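Local coordinates for indole-3-acetic acid-amido synthetase GH3.15 (Arabidopsis thaliana, PDB 6E1Q), which joins glutamine, and possibly cysteine, to the auxin precursor indole-3-butyric acid, and glutamine to the herbicide 2,4-DB, in an ATP-dependent amide-forming reaction, at residues T304-Y308 with K556-S560; T506-S510 with S580-S585; L528-K534 with N573-L579. All coordinates share one frame; numbering follows the deposited sequence.

Interaction 1 (T304-Y308 with K556-S560); sequences TMAQY and KTPRS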
loop_
_atom_site.group_PDB
_atom_site.type_symbol
_atom_site.label_atom_id
_atom_site.label_comp_id
_atom_site.label_asym_id
_atom_site.label_seq_id
_atom_site.Cartn_x
_atom_site.Cartn_y
_atom_site.Cartn_z
ATOM N N THR A 304 -6.332 0.395 -5.436
ATOM C CA THR A 304 -5.698 1.167 -6.503
ATOM C C THR A 304 -4.506 0.426 -7.095
ATOM O O THR A 304 -4.228 0.554 -8.294
ATOM C CB THR A 304 -5.268 2.546 -5.981
ATOM O OG1 THR A 304 -4.854 3.378 -7.083
ATOM C CG2 THR A 304 -4.121 2.417 -4.939
ATOM N N MET A 305 -3.828 -0.402 -6.294
ATOM C CA MET A 305 -2.636 -1.078 -6.787
ATOM C C MET A 305 -2.962 -2.211 -7.746
ATOM O O MET A 305 -2.066 -2.669 -8.466
ATOM C CB MET A 305 -1.803 -1.613 -5.623
ATOM C CG MET A 305 -1.170 -0.512 -4.759
ATOM S SD MET A 305 -0.179 0.609 -5.805
ATOM C CE MET A 305 -0.104 2.059 -4.755
ATOM N N ALA A 306 -4.213 -2.684 -7.763
ATOM C CA ALA A 306 -4.584 -3.737 -8.711
ATOM C C ALA A 306 -4.331 -3.323 -10.152
ATOM O O ALA A 306 -4.162 -4.193 -11.015
ATOM C CB ALA A 306 -6.058 -4.129 -8.537
ATOM N N GLN A 307 -4.287 -2.015 -10.423
ATOM C CA GLN A 307 -4.087 -1.524 -11.780
ATOM C C GLN A 307 -2.734 -1.934 -12.352
ATOM O O GLN A 307 -2.602 -2.071 -13.571
ATOM C CB GLN A 307 -4.202 0.001 -11.806
ATOM C CG GLN A 307 -5.610 0.529 -11.501
ATOM C CD GLN A 307 -6.633 0.178 -12.589
ATOM O OE1 GLN A 307 -6.338 0.231 -13.795
ATOM N NE2 GLN A 307 -7.845 -0.171 -12.161
ATOM N N TYR A 308 -1.723 -2.107 -11.503
ATOM C CA TYR A 308 -0.364 -2.379 -11.945
ATOM C C TYR A 308 -0.077 -3.863 -12.098
ATOM O O TYR A 308 1.035 -4.229 -12.495
ATOM C CB TYR A 308 0.632 -1.761 -10.965
ATOM C CG TYR A 308 0.377 -0.277 -10.763
ATOM C CD1 TYR A 308 0.826 0.658 -11.688
ATOM C CD2 TYR A 308 -0.361 0.183 -9.658
ATOM C CE1 TYR A 308 0.557 2.027 -11.511
ATOM C CE2 TYR A 308 -0.625 1.545 -9.461
ATOM C CZ TYR A 308 -0.172 2.459 -10.388
ATOM O OH TYR A 308 -0.444 3.800 -10.196
ATOM N N LYS A 556 1.746 7.134 -3.883
ATOM C CA LYS A 556 0.878 6.455 -4.831
ATOM C C LYS A 556 0.365 7.485 -5.818
ATOM O O LYS A 556 0.102 8.632 -5.450
ATOM C CB LYS A 556 -0.331 5.781 -4.151
ATOM C CG LYS A 556 -0.076 5.213 -2.771
ATOM C CD LYS A 556 -1.373 4.659 -2.192
ATOM C CE LYS A 556 -1.354 4.642 -0.681
ATOM N NZ LYS A 556 -1.643 3.297 -0.133
ATOM N N THR A 557 0.205 7.073 -7.064
ATOM C CA THR A 557 -0.423 7.971 -8.022
ATOM C C THR A 557 -1.828 8.334 -7.553
ATOM O O THR A 557 -2.672 7.439 -7.407
ATOM C CB THR A 557 -0.474 7.336 -9.408
ATOM O OG1 THR A 557 0.862 7.014 -9.827
ATOM C CG2 THR A 557 -1.089 8.316 -10.399
ATOM N N PRO A 558 -2.108 9.599 -7.252
ATOM C CA PRO A 558 -3.482 9.968 -6.882
ATOM C C PRO A 558 -4.388 9.783 -8.086
ATOM O O PRO A 558 -4.004 10.079 -9.219
ATOM C CB PRO A 558 -3.362 11.445 -6.491
ATOM C CG PRO A 558 -2.227 11.937 -7.350
ATOM C CD PRO A 558 -1.253 10.781 -7.473
ATOM N N ARG A 559 -5.587 9.274 -7.846
ATOM C CA ARG A 559 -6.486 8.992 -8.961
ATOM C C ARG A 559 -7.282 10.209 -9.423
ATOM O O ARG A 559 -7.957 10.137 -10.453
ATOM C CB ARG A 559 -7.429 7.857 -8.592
ATOM C CG ARG A 559 -6.711 6.557 -8.339
ATOM C CD ARG A 559 -5.650 6.291 -9.393
ATOM N NE ARG A 559 -5.133 4.926 -9.302
ATOM C CZ ARG A 559 -4.164 4.432 -10.071
ATOM N NH1 ARG A 559 -3.578 5.186 -10.999
ATOM N NH2 ARG A 559 -3.786 3.171 -9.918
ATOM N N SER A 560 -7.248 11.314 -8.689
ATOM C CA SER A 560 -7.656 12.587 -9.263
ATOM C C SER A 560 -6.782 13.682 -8.675
ATOM O O SER A 560 -6.235 13.540 -7.579
ATOM C CB SER A 560 -9.143 12.878 -9.024
ATOM O OG SER A 560 -9.364 13.217 -7.681
HETATM O O HOH W 1 -2.647 4.825 -6.763
HETATM O O HOH W 2 0.163 4.176 -7.554
#
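Thr304 is gripped by Arg559 where a 3-10 turn of the GH3 N-terminal domain meets a loop of the C-terminal domain. The contact is a buried domain interface.

The hydrogen bonds come first. Arg559 approaches side-on. Its NE donates to Thr304 OG1 at 2.7 Å, in a bent bond. Its NH2 donates to Thr304 O at 3.1 Å, with that oxygen in the guanidinium plane. NH2 also makes a weak bond to OG1. Thr304 holds OG1 opposite its own N (chi1 -170°), which brings the hydroxyl to the arginine. The other end, NH1, is held by a salt bridge to Asp464 and a bond to Phe465 O. Both ends of the guanidinium are therefore fixed, and its rotation is restricted.

Two waters bridge the domains. Water 1 lies 3.4 Å above one face of the guanidinium plane and links Thr304 OG1 to Thr557 O. Water 2 links Tyr308 OH to Thr557 N.

Contacts round the guanidinium complete the joint. Gln307 CG lies 3.6 Å from Arg559 NH2, while its amide turns to Thr449 and Lys452. The Tyr308 ring plane is 17° from that of the guanidinium, but NH2 meets the ring obliquely.

Lys556 is also near the ATP site, its side chain about 4 Å from that of Ser98. This is consistent with a joint that sets the C-terminal domain against the adenylation site. On this side the contact is apolar: Met305 runs across the methylene chain of the lysine at about a right angle, its CE 3.7 Å from Lys556 CG.

Interaction 2 (T506-S510 with S580-S585); sequences TVEES and SRKIPS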
loop_
_atom_site.group_PDB
_atom_site.type_symbol
_atom_site.label_atom_id
_atom_site.label_comp_id
_atom_site.label_asym_id
_atom_site.label_seq_id
_atom_site.Cartn_x
_atom_site.Cartn_y
_atom_site.Cartn_z
ATOM N N THR A 506 -16.873 3.508 -22.467
ATOM C CA THR A 506 -16.896 2.359 -21.569
ATOM C C THR A 506 -16.669 2.789 -20.131
ATOM O O THR A 506 -17.274 2.227 -19.214
ATOM C CB THR A 506 -15.849 1.339 -22.015
ATOM O OG1 THR A 506 -16.108 1.000 -23.375
ATOM C CG2 THR A 506 -15.906 0.067 -21.173
ATOM N N VAL A 507 -15.795 3.776 -19.913
ATOM C CA VAL A 507 -15.700 4.398 -18.593
ATOM C C VAL A 507 -17.057 4.940 -18.169
ATOM O O VAL A 507 -17.533 4.676 -17.058
ATOM C CB VAL A 507 -14.651 5.524 -18.582
ATOM C CG1 VAL A 507 -14.527 6.096 -17.165
ATOM C CG2 VAL A 507 -13.311 5.033 -19.058
ATOM N N GLU A 508 -17.688 5.729 -19.046
ATOM C CA GLU A 508 -18.951 6.370 -18.684
ATOM C C GLU A 508 -20.015 5.345 -18.351
ATOM O O GLU A 508 -20.756 5.502 -17.376
ATOM C CB GLU A 508 -19.449 7.254 -19.817
ATOM C CG GLU A 508 -18.617 8.472 -20.070
ATOM C CD GLU A 508 -19.404 9.531 -20.799
ATOM O OE1 GLU A 508 -19.802 9.277 -21.958
ATOM O OE2 GLU A 508 -19.636 10.606 -20.213
ATOM N N GLU A 509 -20.112 4.291 -19.163
ATOM C CA GLU A 509 -21.132 3.278 -18.956
ATOM C C GLU A 509 -20.914 2.544 -17.646
ATOM O O GLU A 509 -21.857 1.943 -17.117
ATOM C CB GLU A 509 -21.129 2.308 -20.151
ATOM C CG GLU A 509 -22.081 1.124 -20.072
ATOM C CD GLU A 509 -23.530 1.481 -20.397
ATOM O OE1 GLU A 509 -23.812 2.658 -20.708
ATOM O OE2 GLU A 509 -24.390 0.574 -20.345
ATOM N N SER A 510 -19.691 2.599 -17.107
ATOM C CA SER A 510 -19.334 1.947 -15.857
ATOM C C SER A 510 -19.508 2.835 -14.631
ATOM O O SER A 510 -19.344 2.341 -13.511
ATOM C CB SER A 510 -17.883 1.481 -15.906
ATOM O OG SER A 510 -17.707 0.378 -16.761
ATOM N N SER A 580 -16.117 10.772 -25.504
ATOM C CA SER A 580 -17.147 9.770 -25.734
ATOM C C SER A 580 -18.105 10.274 -26.804
ATOM O O SER A 580 -18.513 11.435 -26.785
ATOM C CB SER A 580 -17.901 9.474 -24.438
ATOM O OG SER A 580 -19.039 8.655 -24.674
ATOM N N ARG A 581 -18.450 9.408 -27.751
ATOM C CA ARG A 581 -19.405 9.774 -28.788
ATOM C C ARG A 581 -20.781 9.180 -28.546
ATOM O O ARG A 581 -21.688 9.405 -29.344
ATOM C CB ARG A 581 -18.886 9.352 -30.170
ATOM C CG ARG A 581 -17.760 10.227 -30.706
ATOM C CD ARG A 581 -17.866 11.654 -30.176
ATOM N NE ARG A 581 -16.761 12.502 -30.619
ATOM C CZ ARG A 581 -16.619 13.782 -30.284
ATOM N NH1 ARG A 581 -17.514 14.365 -29.498
ATOM N NH2 ARG A 581 -15.584 14.480 -30.734
ATOM N N LYS A 582 -20.962 8.429 -27.468
ATOM C CA LYS A 582 -22.250 7.827 -27.173
ATOM C C LYS A 582 -22.661 8.225 -25.766
ATOM O O LYS A 582 -21.817 8.435 -24.892
ATOM C CB LYS A 582 -22.199 6.291 -27.313
ATOM C CG LYS A 582 -21.929 5.802 -28.741
ATOM C CD LYS A 582 -21.026 4.572 -28.755
ATOM C CE LYS A 582 -21.758 3.313 -28.320
ATOM N NZ LYS A 582 -20.814 2.193 -27.975
ATOM N N ILE A 583 -23.965 8.356 -25.562
ATOM C CA ILE A 583 -24.487 8.704 -24.244
ATOM C C ILE A 583 -24.693 7.418 -23.454
ATOM O O ILE A 583 -25.246 6.448 -23.996
ATOM C CB ILE A 583 -25.776 9.533 -24.362
ATOM C CG1 ILE A 583 -25.497 10.821 -25.134
ATOM C CG2 ILE A 583 -26.341 9.872 -23.003
ATOM C CD1 ILE A 583 -25.945 10.782 -26.575
ATOM N N PRO A 584 -24.253 7.353 -22.196
ATOM C CA PRO A 584 -24.440 6.130 -21.404
ATOM C C PRO A 584 -25.904 5.910 -21.054
ATOM O O PRO A 584 -26.720 6.831 -21.041
ATOM C CB PRO A 584 -23.596 6.382 -20.150
ATOM C CG PRO A 584 -23.488 7.866 -20.051
ATOM C CD PRO A 584 -23.503 8.388 -21.457
ATOM N N SER A 585 -26.235 4.654 -20.779
ATOM C CA SER A 585 -27.615 4.298 -20.498
ATOM C C SER A 585 -27.983 4.620 -19.053
ATOM O O SER A 585 -27.134 4.642 -18.159
ATOM C CB SER A 585 -27.847 2.815 -20.795
ATOM O OG SER A 585 -26.930 2.007 -20.072
#
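Glu509 and Ser585 make a two-pronged contact on helix 497-510. Ser585 N donates to Glu509 OE1 at 3.1 Å and an almost straight 172°, on the syn lone pair. Ser585 OG donates to Glu509 OE2 at 2.9 Å, also on the syn side but 20° out of the carboxylate plane. One serine thus engages both oxygens. The glutamate chain bends at chi2 (78°) to bring its carboxylate across to the tail.

Glu508 forms the second contact. Its OE1 lies 2.9 Å from Ser580 OG. The serine proton may go there or to Lys582 O, which is 2.8 Å from the same Ser580 OG.

Pro584 packs between the two glutamates. Its CG lies 4.1 Å from Glu508 CB, and its CB lies 3.8 Å from Glu509 OE1.

Farther out, helix 513-522 positions these groups. Tyr515 and Arg519 hold Glu508 OE2, by a hydrogen bond and a salt bridge. These bonds fix the carboxylate and would be expected to stabilise its negative charge. Arg516 and Arg519 also touch Pro584. Lys582 reaches back to Glu502 in a salt bridge and to Phe505 in a cation-pi contact.

The arrangement is a C-terminal tail leaving the edge strand 574-579 and pinned to helix 497-510 by serine-carboxylate bonds, in the alpha/beta C-terminal part of the GH3 fold.

Interaction 3 (L528-K534 with N573-L579); sequences LEIKVVK and NVISEFL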
loop_
_atom_site.group_PDB
_atom_site.type_symbol
_atom_site.label_atom_id
_atom_site.label_comp_id
_atom_site.label_asym_id
_atom_site.label_seq_id
_atom_site.Cartn_x
_atom_site.Cartn_y
_atom_site.Cartn_z
ATOM N N LEU A 528 -17.462 12.511 -21.379
ATOM C CA LEU A 528 -16.181 12.194 -20.767
ATOM C C LEU A 528 -15.068 12.266 -21.801
ATOM O O LEU A 528 -15.251 11.931 -22.976
ATOM C CB LEU A 528 -16.204 10.809 -20.129
ATOM C CG LEU A 528 -14.931 10.368 -19.393
ATOM C CD1 LEU A 528 -15.277 9.662 -18.099
ATOM C CD2 LEU A 528 -14.081 9.459 -20.280
ATOM N N GLU A 529 -13.902 12.705 -21.339
ATOM C CA GLU A 529 -12.747 12.937 -22.189
ATOM C C GLU A 529 -11.568 12.142 -21.665
ATOM O O GLU A 529 -11.281 12.172 -20.466
ATOM C CB GLU A 529 -12.399 14.426 -22.218
ATOM C CG GLU A 529 -11.151 14.768 -22.997
ATOM C CD GLU A 529 -10.997 16.277 -23.192
ATOM O OE1 GLU A 529 -11.731 17.049 -22.533
ATOM O OE2 GLU A 529 -10.147 16.686 -24.008
ATOM N N ILE A 530 -10.877 11.444 -22.560
ATOM C CA ILE A 530 -9.614 10.801 -22.239
ATOM C C ILE A 530 -8.521 11.539 -22.990
ATOM O O ILE A 530 -8.611 11.722 -24.215
ATOM C CB ILE A 530 -9.607 9.302 -22.585
ATOM C CG1 ILE A 530 -10.579 8.539 -21.683
ATOM C CG2 ILE A 530 -8.184 8.738 -22.457
ATOM C CD1 ILE A 530 -10.726 7.061 -22.040
ATOM N N LYS A 531 -7.504 11.980 -22.251
ATOM C CA LYS A 531 -6.326 12.614 -22.825
ATOM C C LYS A 531 -5.150 11.662 -22.653
ATOM O O LYS A 531 -4.857 11.221 -21.535
ATOM C CB LYS A 531 -6.050 13.968 -22.170
ATOM C CG LYS A 531 -7.190 14.994 -22.350
ATOM C CD LYS A 531 -7.026 16.228 -21.451
ATOM C CE LYS A 531 -7.233 17.515 -22.219
ATOM N NZ LYS A 531 -8.064 18.519 -21.507
ATOM N N VAL A 532 -4.520 11.302 -23.762
ATOM C CA VAL A 532 -3.334 10.457 -23.720
ATOM C C VAL A 532 -2.115 11.334 -23.470
ATOM O O VAL A 532 -1.890 12.322 -24.177
ATOM C CB VAL A 532 -3.199 9.659 -25.022
ATOM C CG1 VAL A 532 -1.900 8.881 -25.042
ATOM C CG2 VAL A 532 -4.387 8.717 -25.159
ATOM N N VAL A 533 -1.334 10.992 -22.454
ATOM C CA VAL A 533 -0.154 11.779 -22.107
ATOM C C VAL A 533 1.093 11.020 -22.526
ATOM O O VAL A 533 1.108 9.785 -22.572
ATOM C CB VAL A 533 -0.120 12.136 -20.609
ATOM C CG1 VAL A 533 -1.223 13.128 -20.302
ATOM C CG2 VAL A 533 -0.290 10.873 -19.758
ATOM N N LYS A 534 2.137 11.776 -22.861
ATOM C CA LYS A 534 3.409 11.192 -23.265
ATOM C C LYS A 534 3.971 10.297 -22.160
ATOM O O LYS A 534 3.724 10.530 -20.970
ATOM C CB LYS A 534 4.410 12.303 -23.602
ATOM C CG LYS A 534 5.379 11.970 -24.737
ATOM C CD LYS A 534 6.536 12.972 -24.851
ATOM C CE LYS A 534 6.841 13.293 -26.323
ATOM N NZ LYS A 534 8.007 14.199 -26.486
ATOM N N ASN A 573 1.626 17.569 -20.806
ATOM C CA ASN A 573 2.040 16.282 -21.357
ATOM C C ASN A 573 1.026 15.693 -22.338
ATOM O O ASN A 573 1.291 14.629 -22.909
ATOM C CB ASN A 573 2.306 15.263 -20.242
ATOM C CG ASN A 573 3.628 15.505 -19.527
ATOM O OD1 ASN A 573 4.666 14.925 -19.893
ATOM N ND2 ASN A 573 3.582 16.305 -18.454
ATOM N N VAL A 574 -0.117 16.349 -22.542
ATOM C CA VAL A 574 -1.201 15.781 -23.341
ATOM C C VAL A 574 -0.808 15.732 -24.813
ATOM O O VAL A 574 -0.379 16.738 -25.391
ATOM C CB VAL A 574 -2.490 16.596 -23.147
ATOM C CG1 VAL A 574 -3.505 16.254 -24.230
ATOM C CG2 VAL A 574 -3.078 16.329 -21.775
ATOM N N ILE A 575 -0.960 14.556 -25.427
ATOM C CA ILE A 575 -0.793 14.381 -26.871
ATOM C C ILE A 575 -2.132 14.534 -27.578
ATOM O O ILE A 575 -2.382 15.504 -28.308
ATOM C CB ILE A 575 -0.240 12.991 -27.233
ATOM C CG1 ILE A 575 1.027 12.646 -26.480
ATOM C CG2 ILE A 575 -0.056 12.878 -28.757
ATOM C CD1 ILE A 575 1.407 11.194 -26.721
ATOM N N SER A 576 -2.972 13.527 -27.402
ATOM C CA SER A 576 -4.251 13.431 -28.064
ATOM C C SER A 576 -5.349 13.486 -27.019
ATOM O O SER A 576 -5.134 13.173 -25.841
ATOM C CB SER A 576 -4.336 12.145 -28.884
ATOM O OG SER A 576 -3.648 11.082 -28.248
ATOM N N GLU A 577 -6.506 13.954 -27.456
ATOM C CA GLU A 577 -7.705 14.006 -26.651
ATOM C C GLU A 577 -8.792 13.259 -27.396
ATOM O O GLU A 577 -8.831 13.264 -28.629
ATOM C CB GLU A 577 -8.169 15.439 -26.397
ATOM C CG GLU A 577 -7.264 16.241 -25.517
ATOM C CD GLU A 577 -7.053 17.642 -26.018
ATOM O OE1 GLU A 577 -6.530 17.800 -27.141
ATOM O OE2 GLU A 577 -7.408 18.585 -25.278
ATOM N N PHE A 578 -9.674 12.622 -26.638
ATOM C CA PHE A 578 -10.786 11.879 -27.210
ATOM C C PHE A 578 -12.000 12.099 -26.327
ATOM O O PHE A 578 -11.873 12.216 -25.104
ATOM C CB PHE A 578 -10.459 10.385 -27.323
ATOM C CG PHE A 578 -9.189 10.102 -28.078
ATOM C CD1 PHE A 578 -9.206 9.934 -29.454
ATOM C CD2 PHE A 578 -7.976 10.030 -27.415
ATOM C CE1 PHE A 578 -8.036 9.675 -30.150
ATOM C CE2 PHE A 578 -6.808 9.774 -28.098
ATOM C CZ PHE A 578 -6.836 9.599 -29.474
ATOM N N LEU A 579 -13.166 12.170 -26.947
ATOM C CA LEU A 579 -14.419 12.328 -26.235
ATOM C C LEU A 579 -15.304 11.121 -26.497
ATOM O O LEU A 579 -15.262 10.524 -27.581
ATOM C CB LEU A 579 -15.153 13.597 -26.672
ATOM C CG LEU A 579 -14.429 14.917 -26.433
ATOM C CD1 LEU A 579 -15.059 16.036 -27.276
ATOM C CD2 LEU A 579 -14.485 15.253 -24.969
#
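An antiparallel beta ladder joins Ile530 to Phe578 at the edge of the four-stranded sheet in the C-terminal part of the GH3 fold. Strand 574-579 is the outermost strand, beside strand 529-533. Ile530 N to Phe578 O and Phe578 N to Ile530 O are both 2.8 Å. The register slips at Ile575: Val532 N bonds to Ser576 O, but Val532 O takes Ile575 N at 2.7 Å, nearly along the C=O axis. Lys534 N to Asn573 O closes the ladder.

On one face the Lys531 chain runs alongside that of Glu577, in the same direction. Bends at chi3 (133°) and chi4 (136°) go with its CE lying 3.2 Å from Glu577 OE2. Lys531 NZ makes long salt bridges to Glu577 OE2 (3.8 Å) and Glu529 OE2 (3.7 Å); its main partner is Glu571. Glu529 OE2 and Glu577 OE2 are 3.6 Å apart, while Glu529 OE1 bonds to His477. A leucine at Lys531 would probably leave Glu571 without its mate and the carboxylates of Glu529 and Glu577 to repel each other.

On the other face helix 497-510 covers Ile530 and Phe578 through Met500, and Val532 CG2 meets the edge of the Phe578 ring, 4.0 Å from Phe578 CE2.

Overall arrangement
The six segments come along the chain as 304-308, 506-510, 528-534, 556-560, 573-579 and 580-585. Both segments of interaction 3 fall between those of interaction 2, and interaction 1 crosses both. Interactions 2 and 3 have centres about 16 Å apart and touch: strand 574-579 runs straight into the tail, and Ser580 N lies 2.9 Å from Leu528 O. They share helix 497-510 and sit far from the annotated sites. Interaction 1 lies about 22 Å and 18 Å, centre to centre, from interactions 2 and 3. Of the three, only it joins the N- and C-terminal domains. The other two thus tie up the C-terminal part internally, while interaction 1 docks it beside the ATP site.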